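Local coordinates for hypothetical protein, conserved (Leishmania major, PDB 2B4W) that is of unknown function but has a beta-propeller-like fold and is probably related to the beta-fructosidase group of carbohydrate-active proteins, at residues E16-T21 / E288-I293; S58-F63 / L77-E82; N91-G96 / G117-L122; D142-V147 / I163-D168; D262-S267 / L279-G284. All coordinates share one frame; numbering follows the deposited sequence.

Contact 1 (E16-T21 / E288-I293)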
# COMPACT_ATOMS: atom_id res chain seq x y z
N GLU A 16 -4.14 19.41 3.27
CA GLU A 16 -3.34 19.61 2.07
C GLU A 16 -3.77 18.51 1.09
O GLU A 16 -4.13 17.43 1.56
CB GLU A 16 -1.83 19.51 2.25
CG GLU A 16 -1.19 20.14 3.46
CD GLU A 16 0.30 20.03 3.58
OE1 GLU A 16 0.98 19.56 2.64
OE2 GLU A 16 0.78 20.43 4.66
N SER A 17 -3.71 18.81 -0.19
CA SER A 17 -4.20 17.92 -1.25
C SER A 17 -3.48 18.24 -2.55
O SER A 17 -3.58 19.33 -3.11
CB SER A 17 -5.72 18.05 -1.35
OG SER A 17 -6.27 17.29 -2.40
N VAL A 18 -2.69 17.26 -3.01
CA VAL A 18 -1.86 17.42 -4.19
C VAL A 18 -1.84 16.11 -4.98
O VAL A 18 -2.23 15.07 -4.43
CB VAL A 18 -0.39 17.79 -3.91
CG1 VAL A 18 -0.24 19.07 -3.09
CG2 VAL A 18 0.30 16.62 -3.20
N LEU A 19 -1.37 16.26 -6.22
CA LEU A 19 -1.05 15.11 -7.06
C LEU A 19 0.46 15.11 -7.26
O LEU A 19 1.05 16.17 -7.49
CB LEU A 19 -1.80 15.12 -8.39
CG LEU A 19 -3.31 14.87 -8.29
CD1 LEU A 19 -3.94 14.98 -9.67
CD2 LEU A 19 -3.63 13.52 -7.64
N LEU A 20 1.06 13.93 -7.15
CA LEU A 20 2.50 13.86 -7.38
C LEU A 20 2.76 14.14 -8.86
O LEU A 20 1.92 13.82 -9.70
CB LEU A 20 3.11 12.51 -7.03
CG LEU A 20 2.85 11.96 -5.63
CD1 LEU A 20 3.90 10.94 -5.21
CD2 LEU A 20 2.77 13.10 -4.64
N THR A 21 3.92 14.71 -9.14
CA THR A 21 4.37 14.89 -10.51
C THR A 21 5.54 13.92 -10.70
O THR A 21 6.38 13.80 -9.80
CB THR A 21 4.83 16.31 -10.90
OG1 THR A 21 6.01 16.66 -10.16
CG2 THR A 21 3.76 17.33 -10.60
N GLU A 288 -1.04 9.44 -8.80
CA GLU A 288 -0.67 9.22 -7.40
C GLU A 288 -0.95 10.51 -6.64
O GLU A 288 -0.50 11.57 -7.06
CB GLU A 288 0.78 8.77 -7.28
CG GLU A 288 1.27 8.26 -5.95
CD GLU A 288 0.65 7.02 -5.38
OE1 GLU A 288 0.09 6.19 -6.15
OE2 GLU A 288 0.72 6.81 -4.13
N GLY A 289 -1.69 10.40 -5.53
CA GLY A 289 -1.98 11.59 -4.76
C GLY A 289 -1.40 11.52 -3.36
O GLY A 289 -1.03 10.47 -2.83
N ARG A 290 -1.33 12.70 -2.74
CA ARG A 290 -1.00 12.87 -1.34
C ARG A 290 -1.97 13.87 -0.70
O ARG A 290 -2.13 14.98 -1.21
CB ARG A 290 0.44 13.36 -1.17
CG ARG A 290 0.78 13.79 0.24
CD ARG A 290 2.14 14.40 0.37
NE ARG A 290 2.30 15.76 -0.12
CZ ARG A 290 1.83 16.86 0.47
NH1 ARG A 290 1.14 16.85 1.59
NH2 ARG A 290 2.04 18.06 -0.08
N ILE A 291 -2.58 13.46 0.41
CA ILE A 291 -3.38 14.32 1.25
C ILE A 291 -2.80 14.24 2.68
O ILE A 291 -2.32 13.15 3.04
CB ILE A 291 -4.88 14.00 1.32
CG1 ILE A 291 -5.20 12.58 1.77
CG2 ILE A 291 -5.54 14.39 -0.01
CD1 ILE A 291 -6.66 12.16 1.90
N THR A 292 -2.87 15.36 3.37
CA THR A 292 -2.44 15.49 4.77
C THR A 292 -3.70 15.44 5.62
O THR A 292 -4.62 16.21 5.40
CB THR A 292 -1.61 16.76 4.98
OG1 THR A 292 -0.47 16.75 4.10
CG2 THR A 292 -1.08 16.85 6.39
N ILE A 293 -3.72 14.51 6.55
CA ILE A 293 -4.81 14.10 7.39
C ILE A 293 -4.35 13.87 8.83
O ILE A 293 -3.16 13.76 9.10
CB ILE A 293 -5.46 12.83 6.82
CG1 ILE A 293 -4.53 11.62 6.72
CG2 ILE A 293 -6.05 13.11 5.44
CD1 ILE A 293 -5.27 10.30 6.67
O HOH W 1 1.63 20.78 -0.01
O HOH W 2 0.18 11.74 -10.43
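Glu-16 brings OE1 to the edge of the Arg-290 guanidinium, close to its plane, and Val-18 CG2 packs against the same arginine. Both rest on one face of an antiparallel pair in which strand 16-23, near the N terminus, adds itself to strand 287-293, near the C terminus. Such pairing of the two chain ends within one sheet fits the Velcro closure of a beta-propeller, the fold expected for this family. Glu-16 OE1 takes both terminal nitrogens, Arg-290 NH1 at 2.9 Å and the more bent NH2 at 3.3 Å. The carboxylate and guanidinium planes are nearly perpendicular, 88° apart, and NH1 meets OE1 from above the carboxylate plane. A water joins OE1 to NH2. Asp-69 (at NE) and Asp-278 (at NH1) also form salt bridges with Arg-290; three acids surround it and probably favour its charged form. The arginine chain runs extended until chi3 (76°) turns NE aside, and Val-18 CG2 sits 3.8 Å from that NE. Backbone bonds run both ways between Val-18 and Arg-290, each 3.0 Å from N to O. The other face carries Ser-17 beside Ile-291 and Leu-19 beside Gly-289, where Leu-19 CD2 comes within 3.8 Å of Gly-289 CA. Ser-17 OG is bonded to Cys-249 O. Leu-20 lies side by side with the aliphatic part of Glu-288, whose carboxylate is held by Ser-267 and Cys-33. There Leu-20 N donates to Glu-288 O at 2.8 Å, and one water donates to Leu-20 O while accepting from Glu-288 N.

Contact 2 (S58-F63 / L77-E82)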
# COMPACT_ATOMS: atom_id res chain seq x y z
N SER A 58 1.84 -3.10 -17.19
CA SER A 58 2.64 -2.34 -16.25
C SER A 58 4.02 -2.95 -16.06
O SER A 58 4.15 -4.14 -16.28
CB SER A 58 1.92 -2.31 -14.88
OG SER A 58 0.58 -2.02 -15.24
N HIS A 59 4.92 -2.06 -15.68
CA HIS A 59 6.20 -2.41 -15.11
C HIS A 59 6.38 -1.52 -13.87
O HIS A 59 5.55 -0.64 -13.65
CB HIS A 59 7.34 -2.23 -16.11
CG HIS A 59 7.52 -0.81 -16.54
ND1 HIS A 59 6.64 -0.15 -17.37
CD2 HIS A 59 8.48 0.09 -16.25
CE1 HIS A 59 7.05 1.08 -17.58
NE2 HIS A 59 8.19 1.27 -16.91
N VAL A 60 7.41 -1.75 -13.09
CA VAL A 60 7.64 -0.91 -11.92
C VAL A 60 8.95 -0.15 -12.07
O VAL A 60 9.98 -0.70 -12.46
CB VAL A 60 7.71 -1.70 -10.60
CG1 VAL A 60 8.39 -0.83 -9.54
CG2 VAL A 60 6.34 -2.18 -10.16
N ARG A 61 8.90 1.14 -11.76
CA ARG A 61 10.12 1.93 -11.71
C ARG A 61 10.40 2.43 -10.29
O ARG A 61 9.51 2.51 -9.44
CB ARG A 61 10.05 3.12 -12.66
CG ARG A 61 10.03 2.74 -14.13
CD ARG A 61 11.31 2.10 -14.61
NE ARG A 61 12.42 3.01 -14.81
CZ ARG A 61 12.63 4.06 -15.56
NH1 ARG A 61 11.74 4.58 -16.40
NH2 ARG A 61 13.83 4.64 -15.47
N LEU A 62 11.66 2.76 -10.05
CA LEU A 62 12.08 3.43 -8.83
C LEU A 62 12.22 4.92 -9.16
O LEU A 62 12.88 5.19 -10.16
CB LEU A 62 13.40 2.90 -8.30
CG LEU A 62 14.00 3.57 -7.06
CD1 LEU A 62 13.22 3.23 -5.79
CD2 LEU A 62 15.47 3.18 -6.93
N PHE A 63 11.62 5.78 -8.33
CA PHE A 63 11.72 7.21 -8.40
C PHE A 63 12.35 7.84 -7.14
O PHE A 63 12.07 7.46 -5.99
CB PHE A 63 10.37 7.88 -8.59
CG PHE A 63 9.57 7.41 -9.80
CD1 PHE A 63 8.87 6.23 -9.75
CD2 PHE A 63 9.54 8.18 -10.94
CE1 PHE A 63 8.15 5.80 -10.86
CE2 PHE A 63 8.81 7.79 -12.04
CZ PHE A 63 8.13 6.60 -11.98
N LEU A 77 16.56 0.66 -13.99
CA LEU A 77 16.01 -0.22 -12.98
C LEU A 77 14.52 -0.42 -13.30
O LEU A 77 13.82 0.57 -13.52
CB LEU A 77 16.09 0.34 -11.58
CG LEU A 77 17.44 0.57 -10.92
CD1 LEU A 77 17.24 1.21 -9.55
CD2 LEU A 77 18.21 -0.72 -10.80
N SER A 78 14.08 -1.67 -13.32
CA SER A 78 12.65 -1.91 -13.46
C SER A 78 12.32 -3.33 -13.05
O SER A 78 13.20 -4.18 -12.93
CB SER A 78 12.21 -1.66 -14.90
OG SER A 78 12.57 -2.75 -15.71
N TRP A 79 11.04 -3.58 -12.80
CA TRP A 79 10.53 -4.88 -12.39
C TRP A 79 9.23 -5.13 -13.16
O TRP A 79 8.47 -4.19 -13.39
CB TRP A 79 10.32 -4.95 -10.88
CG TRP A 79 11.58 -4.68 -10.10
CD1 TRP A 79 12.40 -5.64 -9.58
CD2 TRP A 79 12.17 -3.42 -9.76
NE1 TRP A 79 13.46 -5.05 -8.94
CE2 TRP A 79 13.35 -3.68 -9.03
CE3 TRP A 79 11.83 -2.08 -9.99
CZ2 TRP A 79 14.16 -2.66 -8.55
CZ3 TRP A 79 12.62 -1.05 -9.52
CH2 TRP A 79 13.79 -1.36 -8.80
N GLU A 80 9.00 -6.37 -13.58
CA GLU A 80 7.81 -6.75 -14.32
C GLU A 80 6.68 -7.08 -13.36
O GLU A 80 6.35 -8.25 -13.18
CB GLU A 80 8.00 -7.98 -15.22
CG GLU A 80 9.20 -7.83 -16.12
CD GLU A 80 9.06 -6.70 -17.12
OE1 GLU A 80 7.97 -6.60 -17.73
OE2 GLU A 80 10.02 -5.92 -17.27
N LEU A 81 6.14 -6.04 -12.74
CA LEU A 81 5.08 -6.18 -11.77
C LEU A 81 4.14 -4.98 -11.83
O LEU A 81 4.51 -3.97 -12.41
CB LEU A 81 5.65 -6.31 -10.35
CG LEU A 81 6.76 -7.31 -10.08
CD1 LEU A 81 7.62 -6.90 -8.88
CD2 LEU A 81 6.19 -8.71 -9.86
N GLU A 82 3.00 -5.13 -11.17
CA GLU A 82 2.02 -4.14 -10.81
C GLU A 82 2.02 -3.85 -9.31
O GLU A 82 2.50 -4.68 -8.52
CB GLU A 82 0.59 -4.58 -11.18
CG GLU A 82 0.48 -5.20 -12.57
CD GLU A 82 -0.94 -5.59 -12.94
OE1 GLU A 82 -1.75 -5.88 -12.04
OE2 GLU A 82 -1.22 -5.59 -14.16
O HOH W 3 0.84 -5.75 -15.59
O HOH W 4 5.53 -6.14 -16.69
O HOH W 5 13.69 2.78 -12.17
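Buried by the contact, Leu-81 O has no polar partner in the model; instead Val-60 CG2 presses to within 3.4 Å of it. The loop 77-82 runs along the edge of strand 59-67 and pairs with it through a single antiparallel bridge, Val-60 with Trp-79. Val-60 N donates to Trp-79 O at 2.7 Å, in the carbonyl plane, and Trp-79 N returns the bond to a lone pair of Val-60 O. An inverse gamma turn centred on Glu-80 then breaks the pairing. The loop leads on to strand 84-89 of the next sheet, so the contact lies where two blades of a propeller-like fold meet. The Trp-79 indole crosses Val-60 obliquely. Its CE3 touches Val-60 CG1 at 3.7 Å, Leu-62 CB is near CZ3, and Leu-62 N lies in the ring plane at the edge. Phe-95 and Tyr-46 add aromatic neighbours to this tryptophan. Leu-62 and Leu-77 point the same way, side by side, with CD2 of the former 3.7 Å from CD1 of the latter. Arg-61 starts away from the loop, but bends at chi2 (-66°) and chi3 bring CD and NE back. The one N-H of Arg-61 NE is divided between Leu-77 O, a weak bond at 3.1 Å, and a water that also joins Leu-62 N to Leu-77 O; NH2 goes to Val-74 O. Other waters link Ser-58 N to Glu-82 OE2 and Ser-58 O to Glu-80 OE1. With two firm direct backbone bonds, the loop meets the strand otherwise through the indole, aliphatic branches and bridging waters.

Contact 3 (N91-G96 / G117-L122); sequences NEMIFG and GTPDEL
Leu-122 pushes its CD1 methyl onto the Phe-95 ring off-centre, 4.1 Å from the centroid in a CH-pi contact, with CG and CD2 of the ring as its nearest atoms. The two side chains cross at about a right angle. The other leucine branch, CD2, fits between Phe-95 CB and the selenium of selenomethionine Met-93, 4.0 Å from SE. Met-93 CG is anti to the backbone N (chi1 -177°) and chi2 is also extended, so SE stands out from the strand. Chi3 then bends the chain, and Met-93 CE lies 3.8 Å from Pro-119 CG, while SE lies 3.7 Å from Pro-119 CA. Proline and leucine thus form two bumps with the selenium against both. Pro-119 is the second residue of a type I turn from Thr-118 to Glu-121, and Leu-122 directly follows it. Before the turn the chain rounds a corner at Gly-117, with backbone angles (phi 146°) that call for glycine. Gly-117 N donates to Met-93 O at 3.0 Å, and Met-93 N to Gly-117 O at 3.1 Å. The turn links strands 110-116 and 121-127 in a four-stranded antiparallel meander, as in a propeller blade. Trp-79 also packs on Leu-122, and Phe-37 on both Met-93 and Pro-119. Between these two segments the hydrogen bonds are those of one backbone pair and the rest is apolar; the turn has further polar holds in Tyr-46, Tyr-39 and Lys-40.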
# COMPACT_ATOMS: atom_id res chain seq x y z
N ASN A 91 16.10 -4.67 9.33
CA ASN A 91 17.07 -3.76 8.71
C ASN A 91 17.25 -3.94 7.23
O ASN A 91 18.20 -3.43 6.67
CB ASN A 91 18.42 -3.92 9.46
CG ASN A 91 18.15 -3.50 10.91
OD1 ASN A 91 18.33 -4.27 11.83
ND2 ASN A 91 17.67 -2.27 11.11
N GLU A 92 16.29 -4.62 6.59
CA GLU A 92 16.31 -4.71 5.14
C GLU A 92 14.90 -4.57 4.57
O GLU A 92 13.89 -4.69 5.27
CB GLU A 92 16.95 -6.02 4.67
CG GLU A 92 16.06 -7.24 4.77
CD GLU A 92 16.60 -8.48 4.09
OE1 GLU A 92 17.54 -8.38 3.28
OE2 GLU A 92 16.08 -9.59 4.37
N MSE A 93 14.94 -4.31 3.27
CA MSE A 93 13.75 -4.16 2.46
C MSE A 93 13.27 -5.55 2.01
O MSE A 93 14.06 -6.36 1.53
CB MSE A 93 14.00 -3.25 1.26
CG MSE A 93 12.76 -3.00 0.41
SE MSE A 93 13.03 -1.93 -1.17
CE MSE A 93 12.61 -0.31 -0.19
N ILE A 94 11.99 -5.78 2.17
CA ILE A 94 11.11 -6.78 1.62
C ILE A 94 10.19 -6.02 0.65
O ILE A 94 9.30 -5.29 1.07
CB ILE A 94 10.32 -7.54 2.67
CG1 ILE A 94 11.17 -8.30 3.69
CG2 ILE A 94 9.34 -8.52 2.02
CD1 ILE A 94 12.40 -8.94 3.09
N PHE A 95 10.50 -6.21 -0.62
CA PHE A 95 9.82 -5.56 -1.74
C PHE A 95 8.96 -6.59 -2.47
O PHE A 95 9.39 -7.73 -2.67
CB PHE A 95 10.80 -4.93 -2.69
CG PHE A 95 10.29 -4.55 -4.07
CD1 PHE A 95 9.68 -3.33 -4.29
CD2 PHE A 95 10.44 -5.39 -5.16
CE1 PHE A 95 9.24 -2.96 -5.56
CE2 PHE A 95 10.01 -5.04 -6.43
CZ PHE A 95 9.43 -3.80 -6.64
N GLY A 96 7.77 -6.17 -2.86
CA GLY A 96 6.86 -7.05 -3.56
C GLY A 96 6.04 -6.33 -4.59
O GLY A 96 5.89 -5.11 -4.73
N GLY A 117 16.48 -7.46 0.13
CA GLY A 117 17.77 -6.84 -0.10
C GLY A 117 17.83 -5.38 0.30
O GLY A 117 17.31 -4.96 1.34
N THR A 118 18.52 -4.63 -0.54
CA THR A 118 18.56 -3.18 -0.48
C THR A 118 17.73 -2.66 -1.65
O THR A 118 17.51 -3.43 -2.58
CB THR A 118 20.02 -2.69 -0.50
OG1 THR A 118 20.11 -1.33 -0.09
CG2 THR A 118 20.54 -2.75 -1.92
N PRO A 119 17.22 -1.44 -1.63
CA PRO A 119 16.29 -0.90 -2.64
C PRO A 119 16.90 -0.84 -4.05
O PRO A 119 16.11 -0.76 -5.00
CB PRO A 119 16.03 0.53 -2.16
CG PRO A 119 16.26 0.44 -0.68
CD PRO A 119 17.46 -0.48 -0.57
N ASP A 120 18.18 -0.98 -4.06
CA ASP A 120 19.15 -1.03 -5.11
C ASP A 120 19.51 -2.45 -5.59
O ASP A 120 19.92 -2.64 -6.73
CB ASP A 120 20.47 -0.39 -4.62
CG ASP A 120 20.84 0.92 -5.22
OD1 ASP A 120 20.69 1.20 -6.42
OD2 ASP A 120 21.46 1.73 -4.47
N GLU A 121 19.36 -3.42 -4.69
CA GLU A 121 19.66 -4.82 -5.00
C GLU A 121 18.66 -5.77 -4.35
O GLU A 121 18.83 -6.23 -3.22
CB GLU A 121 21.08 -5.19 -4.56
CG GLU A 121 22.21 -4.64 -5.42
CD GLU A 121 23.56 -4.69 -4.72
OE1 GLU A 121 24.16 -5.79 -4.61
OE2 GLU A 121 24.03 -3.61 -4.28
N LEU A 122 17.62 -6.08 -5.10
CA LEU A 122 16.52 -6.91 -4.64
C LEU A 122 16.54 -8.29 -5.26
O LEU A 122 16.64 -8.47 -6.47
CB LEU A 122 15.19 -6.21 -4.95
CG LEU A 122 15.04 -4.87 -4.22
CD1 LEU A 122 13.90 -4.04 -4.74
CD2 LEU A 122 14.91 -5.12 -2.71

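Contact 4 (D142-V147 / I163-D168)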
# COMPACT_ATOMS: atom_id res chain seq x y z
N ASP A 142 7.52 -8.28 19.02
CA ASP A 142 8.47 -9.27 19.53
C ASP A 142 9.45 -9.72 18.46
O ASP A 142 10.34 -10.54 18.72
CB ASP A 142 7.68 -10.46 20.05
CG ASP A 142 7.09 -11.37 18.99
OD1 ASP A 142 7.12 -11.08 17.77
OD2 ASP A 142 6.55 -12.42 19.43
N GLY A 143 9.26 -9.19 17.25
CA GLY A 143 10.18 -9.41 16.16
C GLY A 143 9.75 -10.44 15.15
O GLY A 143 10.39 -10.60 14.10
N ARG A 144 8.67 -11.16 15.42
CA ARG A 144 8.23 -12.15 14.42
C ARG A 144 7.47 -11.43 13.30
O ARG A 144 7.33 -10.19 13.34
CB ARG A 144 7.38 -13.24 15.08
CG ARG A 144 8.14 -14.15 16.04
CD ARG A 144 7.21 -15.21 16.62
NE ARG A 144 6.36 -14.64 17.68
CZ ARG A 144 5.21 -15.14 18.10
NH1 ARG A 144 4.71 -16.25 17.59
NH2 ARG A 144 4.52 -14.52 19.07
N LEU A 145 6.99 -12.20 12.33
CA LEU A 145 6.43 -11.65 11.11
C LEU A 145 4.92 -11.75 11.05
O LEU A 145 4.34 -12.83 11.01
CB LEU A 145 7.06 -12.37 9.91
CG LEU A 145 6.75 -11.81 8.52
CD1 LEU A 145 7.63 -10.62 8.18
CD2 LEU A 145 6.91 -12.90 7.47
N GLY A 146 4.25 -10.59 11.04
CA GLY A 146 2.83 -10.59 10.76
C GLY A 146 2.58 -10.65 9.27
O GLY A 146 3.22 -9.94 8.48
N VAL A 147 1.65 -11.52 8.85
CA VAL A 147 1.35 -11.59 7.42
C VAL A 147 -0.16 -11.49 7.18
O VAL A 147 -0.98 -12.17 7.79
CB VAL A 147 1.89 -12.87 6.76
CG1 VAL A 147 1.77 -12.75 5.24
CG2 VAL A 147 3.33 -13.16 7.15
N ILE A 163 0.49 -15.05 12.01
CA ILE A 163 1.81 -14.69 12.50
C ILE A 163 2.83 -15.76 12.16
O ILE A 163 2.62 -16.90 12.59
CB ILE A 163 1.82 -14.50 14.03
CG1 ILE A 163 0.90 -13.39 14.52
CG2 ILE A 163 3.25 -14.32 14.51
CD1 ILE A 163 0.66 -13.37 16.01
N LEU A 164 3.91 -15.45 11.46
CA LEU A 164 4.93 -16.48 11.21
C LEU A 164 6.21 -16.20 12.00
O LEU A 164 6.36 -15.09 12.51
CB LEU A 164 5.27 -16.55 9.73
CG LEU A 164 4.20 -16.80 8.68
CD1 LEU A 164 4.82 -16.70 7.29
CD2 LEU A 164 3.54 -18.15 8.85
N ASN A 165 7.11 -17.19 12.11
CA ASN A 165 8.34 -17.01 12.85
C ASN A 165 9.30 -16.05 12.16
O ASN A 165 10.07 -15.36 12.86
CB ASN A 165 9.11 -18.33 13.09
CG ASN A 165 8.34 -19.25 14.01
OD1 ASN A 165 7.90 -18.85 15.09
ND2 ASN A 165 8.15 -20.48 13.57
N SER A 166 9.29 -16.02 10.84
CA SER A 166 10.23 -15.21 10.09
C SER A 166 9.95 -15.25 8.60
O SER A 166 9.13 -16.03 8.15
CB SER A 166 11.67 -15.71 10.26
OG SER A 166 11.78 -16.97 9.63
N ILE A 167 10.72 -14.40 7.91
CA ILE A 167 10.50 -14.22 6.48
C ILE A 167 10.81 -15.49 5.69
O ILE A 167 10.28 -15.70 4.60
CB ILE A 167 11.35 -13.06 5.91
CG1 ILE A 167 10.74 -12.41 4.68
CG2 ILE A 167 12.76 -13.56 5.64
CD1 ILE A 167 9.34 -11.86 4.78
N ASP A 168 11.67 -16.29 6.27
CA ASP A 168 12.06 -17.60 5.81
C ASP A 168 10.91 -18.58 5.76
O ASP A 168 11.06 -19.66 5.20
CB ASP A 168 13.13 -18.20 6.73
CG ASP A 168 14.39 -17.37 6.74
OD1 ASP A 168 14.86 -17.02 5.64
OD2 ASP A 168 14.88 -17.07 7.85
O HOH W 6 11.33 -12.82 12.66
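Ile-163 lays its CG2 methyl over one face of the Arg-144 guanidinium, offset toward the rim, 3.9 Å from NH1. Asp-142 fixes the orientation of that guanidinium: a bend at chi3 (-77°) places NE, and NE and NH2 both bond to OD2 in the guanidinium plane, at 2.8 Å for NE, while Asp-142 OD1 takes Arg-144 N in an Asx turn. Next, Leu-164 pairs with Leu-145. Its N donates to Leu-145 O at 2.7 Å, in the carbonyl plane, and its O accepts from Leu-145 N at 3.0 Å. The CD1 branch of Leu-164 meets Val-147 CG2 at 3.8 Å. At Asn-165 the strand has ended; the side chain runs alongside Arg-144, with the amide ND2 bonded to Glu-169, and a water links its backbone O to Gly-143 O. Ser-166 brings its O to 3.9 Å from Leu-145 CD2. Ile-167 opens a 3-10 segment, and its CD1 reaches back to the same Leu-145 CD2, the two side chains crossing obliquely. Strands 145-149 and 159-164 form the central beta hairpin of a four-stranded antiparallel meander, an arrangement typical of a beta-propeller blade.

Contact 5 (D262-S267 / L279-G284); sequences DCVFAS and LYSGVG
The beta hairpin of strands 264-271 and 277-283 sets Phe-265 opposite Gly-282, a hydrogen-bonded pair flanked by Val-264 with Val-283 and Ala-266 with Ser-281. Phe-265 N donates to Gly-282 O at 2.9 Å, and Gly-282 N to Phe-265 O at 2.8 Å. Gly-282 O is gripped twice: Ser-281 OG also donates to it, at 3.0 Å, and reaches it from the opposite face of the carbonyl plane to Phe-265 N. The hydroxyl, anti to its own backbone N (chi1 -165°), lies across the pair, 3.5 Å from Val-264 CB, and is bonded to Asn-226 as well. The short strand axes are well off antiparallel, at 141°, in keeping with the twist of a propeller blade; strands 287-293 and 16-23 continue the same sheet, each antiparallel to its neighbour here. Every residue that touches here is buried. Val-264 CG1 meets Val-283 CG2 at 4.2 Å, loosely, on the face that Ala-266 and Ser-281 share. Beyond the bridges, Gly-284 N bonds to Cys-263 O; the positive phi of Gly-284 by itself favours glycine. At the other end Ser-267 N donates to Tyr-280 O at 2.8 Å, and Ser-267 CB packs beside Tyr-280 CB. Ser-267 OG turns to Glu-288 and to Cys-33 O, and comes 3.5 Å from Ser-281 CA.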
# COMPACT_ATOMS: atom_id res chain seq x y z
N ASP A 262 -14.64 6.90 -8.73
CA ASP A 262 -14.70 6.97 -7.28
C ASP A 262 -13.77 5.96 -6.62
O ASP A 262 -14.15 5.41 -5.58
CB ASP A 262 -16.15 6.75 -6.81
CG ASP A 262 -16.36 7.38 -5.44
OD1 ASP A 262 -15.41 8.01 -4.91
OD2 ASP A 262 -17.47 7.21 -4.90
N CYS A 263 -12.61 5.76 -7.22
CA CYS A 263 -11.58 4.84 -6.79
C CYS A 263 -10.28 5.46 -6.29
O CYS A 263 -9.66 6.20 -7.05
CB CYS A 263 -11.20 3.92 -7.97
SG CYS A 263 -9.83 2.77 -7.65
N VAL A 264 -9.82 5.17 -5.07
CA VAL A 264 -8.47 5.46 -4.64
C VAL A 264 -7.87 4.23 -3.95
O VAL A 264 -8.55 3.56 -3.18
CB VAL A 264 -8.30 6.63 -3.65
CG1 VAL A 264 -8.43 7.97 -4.37
CG2 VAL A 264 -9.30 6.47 -2.52
N PHE A 265 -6.61 3.94 -4.23
CA PHE A 265 -6.02 2.69 -3.74
C PHE A 265 -4.77 3.02 -2.95
O PHE A 265 -3.79 3.43 -3.58
CB PHE A 265 -5.75 1.87 -4.99
CG PHE A 265 -5.07 0.53 -4.81
CD1 PHE A 265 -3.69 0.46 -4.73
CD2 PHE A 265 -5.81 -0.63 -4.72
CE1 PHE A 265 -3.07 -0.76 -4.56
CE2 PHE A 265 -5.19 -1.86 -4.56
CZ PHE A 265 -3.81 -1.93 -4.48
N ALA A 266 -4.87 2.85 -1.65
CA ALA A 266 -3.90 3.28 -0.66
C ALA A 266 -2.48 2.83 -0.93
O ALA A 266 -2.22 1.68 -1.31
CB ALA A 266 -4.32 2.79 0.74
N SER A 267 -1.54 3.74 -0.75
CA SER A 267 -0.12 3.40 -0.86
C SER A 267 0.50 3.23 0.53
O SER A 267 1.06 2.19 0.85
CB SER A 267 0.62 4.47 -1.66
OG SER A 267 0.06 4.61 -2.95
N LEU A 279 -0.82 10.85 3.70
CA LEU A 279 -1.37 9.72 2.99
C LEU A 279 -1.10 9.83 1.49
O LEU A 279 -1.54 10.78 0.83
CB LEU A 279 -2.87 9.68 3.24
CG LEU A 279 -3.65 8.54 2.59
CD1 LEU A 279 -3.09 7.20 3.04
CD2 LEU A 279 -5.12 8.67 2.95
N TYR A 280 -0.40 8.84 0.97
CA TYR A 280 -0.12 8.59 -0.43
C TYR A 280 -1.07 7.52 -0.95
O TYR A 280 -1.32 6.49 -0.31
CB TYR A 280 1.34 8.17 -0.60
CG TYR A 280 2.32 9.27 -0.27
CD1 TYR A 280 2.68 9.61 1.03
CD2 TYR A 280 2.89 9.99 -1.31
CE1 TYR A 280 3.59 10.63 1.28
CE2 TYR A 280 3.78 11.00 -1.06
CZ TYR A 280 4.14 11.32 0.24
OH TYR A 280 5.04 12.35 0.41
N SER A 281 -1.62 7.81 -2.13
CA SER A 281 -2.60 6.90 -2.70
C SER A 281 -2.56 6.91 -4.23
O SER A 281 -2.28 7.95 -4.82
CB SER A 281 -4.01 7.32 -2.29
OG SER A 281 -4.95 6.28 -2.53
N GLY A 282 -2.88 5.74 -4.78
CA GLY A 282 -3.20 5.70 -6.21
C GLY A 282 -4.57 6.39 -6.35
O GLY A 282 -5.41 6.24 -5.47
N VAL A 283 -4.74 7.12 -7.43
CA VAL A 283 -5.94 7.89 -7.72
C VAL A 283 -6.52 7.52 -9.08
O VAL A 283 -5.83 7.67 -10.10
CB VAL A 283 -5.59 9.39 -7.66
CG1 VAL A 283 -6.80 10.21 -8.07
CG2 VAL A 283 -5.11 9.78 -6.26
N GLY A 284 -7.75 7.02 -9.15
CA GLY A 284 -8.39 6.70 -10.42
C GLY A 284 -7.67 5.71 -11.30
O GLY A 284 -7.98 5.63 -12.50

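Overall arrangement
Contact 1 opens near the N terminus and closes only at 288-293, so its long loop encloses the other four. These follow in series and none cross: contact 2 ties the first sheet to the loop leading into the next, contact 3 seats a turn of the four-stranded sheet spanning 84-127, and contacts 4 and 5 pair hairpins. Contacts 1, 2 and 5 all reach one large sheet; 1 and 5 adjoin in it, their centres about 10 Å apart. Neighbouring sheets are joined where contact 2 touches 3, through Trp-79, Leu-81 and Phe-95, and 3 touches 4, through Ile-94 and Ile-167. Contact 1 brings the two chain ends together, as in a propeller closure.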